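Local atomic coordinates of uncharacterized protein (Porphyromonas gingivalis, PDB entry 1ZBS), a protein that is uncharacterised but probably acts as an N-acetylglucosamine kinase, phosphorylating the amino sugar with ATP in the manner of the ASKHA superfamily. Residues D13-R25 / Q268-N280. Residues are numbered along the deposited sequence; the frame is centred on the assembly and turned at random.
Sequences DWCIAKEGKSLGR and QSPMEGLIQYHHN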
loop_
_atom_site.group_PDB
_atom_site.type_symbol
_atom_site.label_atom_id
_atom_site.label_comp_id
_atom_site.label_asym_id
_atom_site.label_seq_id
_atom_site.Cartn_x
_atom_site.Cartn_y
_atom_site.Cartn_z
ATOM N N ASP A 13 3.397 -19.527 17.763
ATOM C CA ASP A 13 4.280 -20.596 18.209
ATOM C C ASP A 13 4.162 -20.813 19.720
ATOM O O ASP A 13 4.313 -19.877 20.504
ATOM C CB ASP A 13 5.727 -20.271 17.841
ATOM C CG ASP A 13 6.639 -21.473 17.968
ATOM O OD1 ASP A 13 7.848 -21.338 17.677
ATOM O OD2 ASP A 13 6.144 -22.554 18.357
ATOM N N TRP A 14 3.889 -22.052 20.117
ATOM C CA TRP A 14 3.742 -22.392 21.525
ATOM C C TRP A 14 4.825 -23.349 22.019
ATOM O O TRP A 14 5.403 -24.121 21.241
ATOM C CB TRP A 14 2.382 -23.047 21.789
ATOM C CG TRP A 14 1.194 -22.168 21.593
ATOM C CD1 TRP A 14 0.440 -22.047 20.464
ATOM C CD2 TRP A 14 0.599 -21.302 22.567
ATOM N NE1 TRP A 14 -0.597 -21.163 20.676
ATOM C CE2 TRP A 14 -0.520 -20.688 21.959
ATOM C CE3 TRP A 14 0.902 -20.986 23.895
ATOM C CZ2 TRP A 14 -1.337 -19.777 22.634
ATOM C CZ3 TRP A 14 0.088 -20.076 24.571
ATOM C CH2 TRP A 14 -1.018 -19.483 23.936
ATOM N N CYS A 15 5.082 -23.303 23.326
ATOM C CA CYS A 15 6.062 -24.183 23.951
ATOM C C CYS A 15 5.808 -24.388 25.436
ATOM O O CYS A 15 5.613 -23.432 26.188
ATOM C CB CYS A 15 7.484 -23.654 23.768
ATOM S SG CYS A 15 8.710 -24.533 24.795
ATOM N N ILE A 16 5.796 -25.650 25.845
ATOM C CA ILE A 16 5.608 -26.003 27.241
ATOM C C ILE A 16 7.004 -26.328 27.762
ATOM O O ILE A 16 7.578 -27.357 27.414
ATOM C CB ILE A 16 4.692 -27.237 27.398
ATOM C CG1 ILE A 16 3.277 -26.899 26.931
ATOM C CG2 ILE A 16 4.656 -27.679 28.849
ATOM C CD1 ILE A 16 2.293 -28.039 27.097
ATOM N N ALA A 17 7.552 -25.436 28.579
ATOM C CA ALA A 17 8.887 -25.622 29.135
ATOM C C ALA A 17 8.865 -25.911 30.636
ATOM O O ALA A 17 7.897 -25.606 31.333
ATOM C CB ALA A 17 9.736 -24.381 28.863
ATOM N N LYS A 18 9.955 -26.497 31.122
ATOM C CA LYS A 18 10.106 -26.818 32.534
ATOM C C LYS A 18 11.562 -26.563 32.867
ATOM O O LYS A 18 12.453 -27.213 32.316
ATOM C CB LYS A 18 9.780 -28.288 32.797
ATOM C CG LYS A 18 9.619 -28.650 34.276
ATOM C CD LYS A 18 9.826 -30.149 34.482
ATOM C CE LYS A 18 9.241 -30.650 35.797
ATOM N NZ LYS A 18 7.746 -30.707 35.781
ATOM N N GLU A 19 11.800 -25.601 33.753
ATOM C CA GLU A 19 13.153 -25.243 34.170
ATOM C C GLU A 19 14.114 -25.067 32.992
ATOM O O GLU A 19 15.115 -25.779 32.880
ATOM C CB GLU A 19 13.711 -26.295 35.136
ATOM C CG GLU A 19 13.830 -25.808 36.585
ATOM C CD GLU A 19 12.540 -25.969 37.386
ATOM O OE1 GLU A 19 12.279 -27.093 37.890
ATOM O OE2 GLU A 19 11.775 -24.973 37.506
ATOM N N GLY A 20 13.804 -24.119 32.116
ATOM C CA GLY A 20 14.657 -23.863 30.967
ATOM C C GLY A 20 14.733 -24.983 29.947
ATOM O O GLY A 20 15.560 -24.931 29.033
ATOM N N LYS A 21 13.892 -26.005 30.092
ATOM C CA LYS A 21 13.890 -27.121 29.138
ATOM C C LYS A 21 12.523 -27.282 28.461
ATOM O O LYS A 21 11.476 -27.184 29.105
ATOM C CB LYS A 21 14.300 -28.426 29.839
ATOM C CG LYS A 21 15.755 -28.432 30.321
ATOM C CD LYS A 21 16.124 -29.691 31.126
ATOM C CE LYS A 21 17.553 -29.597 31.691
ATOM N NZ LYS A 21 17.761 -28.353 32.524
ATOM N N SER A 22 12.547 -27.515 27.151
ATOM C CA SER A 22 11.323 -27.679 26.373
ATOM C C SER A 22 10.759 -29.091 26.463
ATOM O O SER A 22 11.476 -30.071 26.251
ATOM C CB SER A 22 11.586 -27.341 24.902
ATOM O OG SER A 22 10.396 -27.450 24.128
ATOM N N LEU A 23 9.472 -29.188 26.774
ATOM C CA LEU A 23 8.803 -30.479 26.868
ATOM C C LEU A 23 7.734 -30.565 25.787
ATOM O O LEU A 23 7.297 -31.653 25.415
ATOM C CB LEU A 23 8.154 -30.653 28.238
ATOM C CG LEU A 23 9.078 -30.515 29.445
ATOM C CD1 LEU A 23 8.288 -30.898 30.686
ATOM C CD2 LEU A 23 10.310 -31.417 29.299
ATOM N N GLY A 24 7.323 -29.401 25.291
ATOM C CA GLY A 24 6.309 -29.337 24.250
ATOM C C GLY A 24 6.573 -28.190 23.283
ATOM O O GLY A 24 7.217 -27.204 23.643
ATOM N N ARG A 25 6.081 -28.317 22.054
ATOM C CA ARG A 25 6.267 -27.294 21.035
ATOM C C ARG A 25 5.118 -27.471 20.023
ATOM O O ARG A 25 5.177 -28.319 19.129
ATOM C CB ARG A 25 7.666 -27.476 20.403
ATOM C CG ARG A 25 8.266 -26.284 19.628
ATOM C CD ARG A 25 8.374 -24.965 20.424
ATOM N NE ARG A 25 8.847 -23.860 19.572
ATOM C CZ ARG A 25 10.112 -23.689 19.186
ATOM N NH1 ARG A 25 11.046 -24.545 19.585
ATOM N NH2 ARG A 25 10.442 -22.689 18.366
ATOM N N GLN A 268 15.852 -16.586 13.826
ATOM C CA GLN A 268 14.524 -16.678 13.230
ATOM C C GLN A 268 13.415 -16.557 14.284
ATOM O O GLN A 268 12.473 -15.777 14.113
ATOM C CB GLN A 268 14.396 -17.993 12.445
ATOM C CG GLN A 268 13.019 -18.207 11.826
ATOM C CD GLN A 268 13.037 -19.148 10.624
ATOM O OE1 GLN A 268 13.730 -20.170 10.622
ATOM N NE2 GLN A 268 12.255 -18.811 9.600
ATOM N N SER A 269 13.560 -17.299 15.385
ATOM C CA SER A 269 12.582 -17.319 16.480
ATOM C C SER A 269 13.151 -16.855 17.827
ATOM O O SER A 269 14.338 -17.007 18.101
ATOM C CB SER A 269 12.021 -18.747 16.639
ATOM O OG SER A 269 11.361 -18.932 17.884
ATOM N N PRO A 270 12.308 -16.245 18.673
ATOM C CA PRO A 270 12.755 -15.780 19.989
ATOM C C PRO A 270 12.420 -16.846 21.030
ATOM O O PRO A 270 12.673 -16.673 22.218
ATOM C CB PRO A 270 11.922 -14.527 20.204
ATOM C CG PRO A 270 10.607 -14.933 19.610
ATOM C CD PRO A 270 11.032 -15.601 18.302
HETATM N N MSE A 271 11.842 -17.950 20.572
HETATM C CA MSE A 271 11.438 -18.999 21.488
HETATM C C MSE A 271 12.538 -19.459 22.438
HETATM O O MSE A 271 12.360 -19.411 23.652
HETATM C CB MSE A 271 10.882 -20.195 20.727
HETATM C CG MSE A 271 10.103 -21.127 21.631
HETATM SE SE MSE A 271 8.733 -20.180 22.658
HETATM C CE MSE A 271 9.705 -19.795 24.272
ATOM N N GLU A 272 13.664 -19.910 21.895
ATOM C CA GLU A 272 14.772 -20.356 22.731
ATOM C C GLU A 272 15.113 -19.266 23.740
ATOM O O GLU A 272 15.403 -19.542 24.907
ATOM C CB GLU A 272 16.003 -20.665 21.876
ATOM C CG GLU A 272 15.883 -21.951 21.063
ATOM C CD GLU A 272 15.601 -23.168 21.936
ATOM O OE1 GLU A 272 16.353 -23.398 22.913
ATOM O OE2 GLU A 272 14.625 -23.900 21.643
ATOM N N GLY A 273 15.066 -18.023 23.276
ATOM C CA GLY A 273 15.361 -16.898 24.134
ATOM C C GLY A 273 14.327 -16.705 25.224
ATOM O O GLY A 273 14.688 -16.424 26.365
ATOM N N LEU A 274 13.046 -16.836 24.892
ATOM C CA LEU A 274 11.999 -16.659 25.896
ATOM C C LEU A 274 11.990 -17.782 26.915
ATOM O O LEU A 274 11.507 -17.609 28.035
ATOM C CB LEU A 274 10.608 -16.586 25.265
ATOM C CG LEU A 274 10.017 -15.253 24.812
ATOM C CD1 LEU A 274 10.512 -14.120 25.714
ATOM C CD2 LEU A 274 10.395 -15.000 23.388
ATOM N N ILE A 275 12.498 -18.942 26.527
ATOM C CA ILE A 275 12.521 -20.056 27.451
ATOM C C ILE A 275 13.537 -19.773 28.534
ATOM O O ILE A 275 13.238 -19.925 29.718
ATOM C CB ILE A 275 12.876 -21.361 26.747
ATOM C CG1 ILE A 275 11.768 -21.704 25.744
ATOM C CG2 ILE A 275 13.042 -22.469 27.774
ATOM C CD1 ILE A 275 12.086 -22.877 24.860
ATOM N N GLN A 276 14.731 -19.346 28.140
ATOM C CA GLN A 276 15.758 -19.049 29.127
ATOM C C GLN A 276 15.366 -17.829 29.963
ATOM O O GLN A 276 15.688 -17.758 31.147
ATOM C CB GLN A 276 17.114 -18.806 28.451
ATOM C CG GLN A 276 17.777 -20.064 27.884
ATOM C CD GLN A 276 18.009 -21.161 28.931
ATOM O OE1 GLN A 276 17.061 -21.784 29.416
ATOM N NE2 GLN A 276 19.276 -21.399 29.280
ATOM N N TYR A 277 14.656 -16.882 29.351
ATOM C CA TYR A 277 14.242 -15.676 30.057
ATOM C C TYR A 277 13.325 -15.990 31.236
ATOM O O TYR A 277 13.589 -15.579 32.360
ATOM C CB TYR A 277 13.517 -14.714 29.118
ATOM C CG TYR A 277 12.973 -13.509 29.848
ATOM C CD1 TYR A 277 13.747 -12.361 30.013
ATOM C CD2 TYR A 277 11.708 -13.542 30.440
ATOM C CE1 TYR A 277 13.277 -11.277 30.755
ATOM C CE2 TYR A 277 11.231 -12.469 31.185
ATOM C CZ TYR A 277 12.020 -11.342 31.339
ATOM O OH TYR A 277 11.558 -10.290 32.086
ATOM N N HIS A 278 12.236 -16.700 30.968
ATOM C CA HIS A 278 11.294 -17.060 32.016
ATOM C C HIS A 278 11.831 -18.195 32.871
ATOM O O HIS A 278 11.103 -18.798 33.657
ATOM C CB HIS A 278 9.947 -17.433 31.401
ATOM C CG HIS A 278 9.281 -16.290 30.707
ATOM N ND1 HIS A 278 8.719 -15.231 31.390
ATOM C CD2 HIS A 278 9.153 -15.995 29.392
ATOM C CE1 HIS A 278 8.277 -14.336 30.527
ATOM N NE2 HIS A 278 8.530 -14.776 29.307
ATOM N N HIS A 279 13.113 -18.489 32.704
ATOM C CA HIS A 279 13.761 -19.528 33.481
ATOM C C HIS A 279 14.688 -18.828 34.460
ATOM O O HIS A 279 15.026 -19.373 35.506
ATOM C CB HIS A 279 14.580 -20.453 32.581
ATOM C CG HIS A 279 15.391 -21.460 33.336
ATOM N ND1 HIS A 279 16.679 -21.800 32.972
ATOM C CD2 HIS A 279 15.099 -22.209 34.424
ATOM C CE1 HIS A 279 17.142 -22.713 33.807
ATOM N NE2 HIS A 279 16.203 -22.980 34.697
ATOM N N ASN A 280 15.088 -17.606 34.107
ATOM C CA ASN A 280 15.987 -16.815 34.940
ATOM C C ASN A 280 15.319 -15.554 35.480
ATOM O O ASN A 280 15.924 -14.811 36.255
ATOM C CB ASN A 280 17.229 -16.397 34.147
ATOM C CG ASN A 280 17.895 -17.553 33.442
ATOM O OD1 ASN A 280 18.009 -18.649 33.985
ATOM N ND2 ASN A 280 18.356 -17.308 32.224
HETATM O O HOH W 1 8.565 -18.519 17.634
#
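Helix 271-280 runs along one face of the hairpin formed by strands 11-18 and 21-29, its axis 9.4 Å from that of strand 13-18 and turned 38° from it; by CA positions Met271 is nearest Cys15, and His279 is nearest Gly20 at the hairpin turn. Met271, present as selenomethionine, and Ile275 carry the apolar part. The selenium packs against Cys15 CB, and Ile275 divides its branches: CD1 reaches Cys15 SG at 3.8 Å, while CG2 touches Ala17 CB and the carbonyl of Gly20. A classic bulge, in which Leu23 and Gly24 both face Ile16, interrupts the second strand beyond this patch.

The hairpin belongs to a five-stranded mixed sheet of order 3-2-1-4-5, the pattern of the ribonuclease H-like domains of the ASKHA fold. The chain returns to this sheet through its C-terminal helix after building the second domain, whose last strand, 263-267, leads into the helix. Pro270 and Leu274 meet helix 97-105 of the first domain.

At the helix start, Met271 CG packs against one face of the Arg25 guanidinium, 3.4 Å from the plane and over its centre. With CG anti to the backbone N, a bend at chi2 (56°) brings the Arg25 chain round to the helix start, and a side-on salt bridge with Asp13 fixes the group's rotation, Arg25 NH2 donating to Asp13 OD1 at 3.0 Å and Arg25 NE to Asp13 OD2 at 3.2 Å. A water links Asp13 OD1 to Ser269 OG, the same oxygen that caps the helix by accepting from Met271 N (2.9 Å, 159°). Glu272 OE2, 4.2 Å from Arg25 NH1 and well out of its plane, probably adds electrostatic attraction alone.

Around the type I' turn, Gly20 CA makes a CH-pi contact 3.6 Å from the His279 ring centroid, and the Glu19-Gly20 peptide lies over the same face, offset toward the ring's rim.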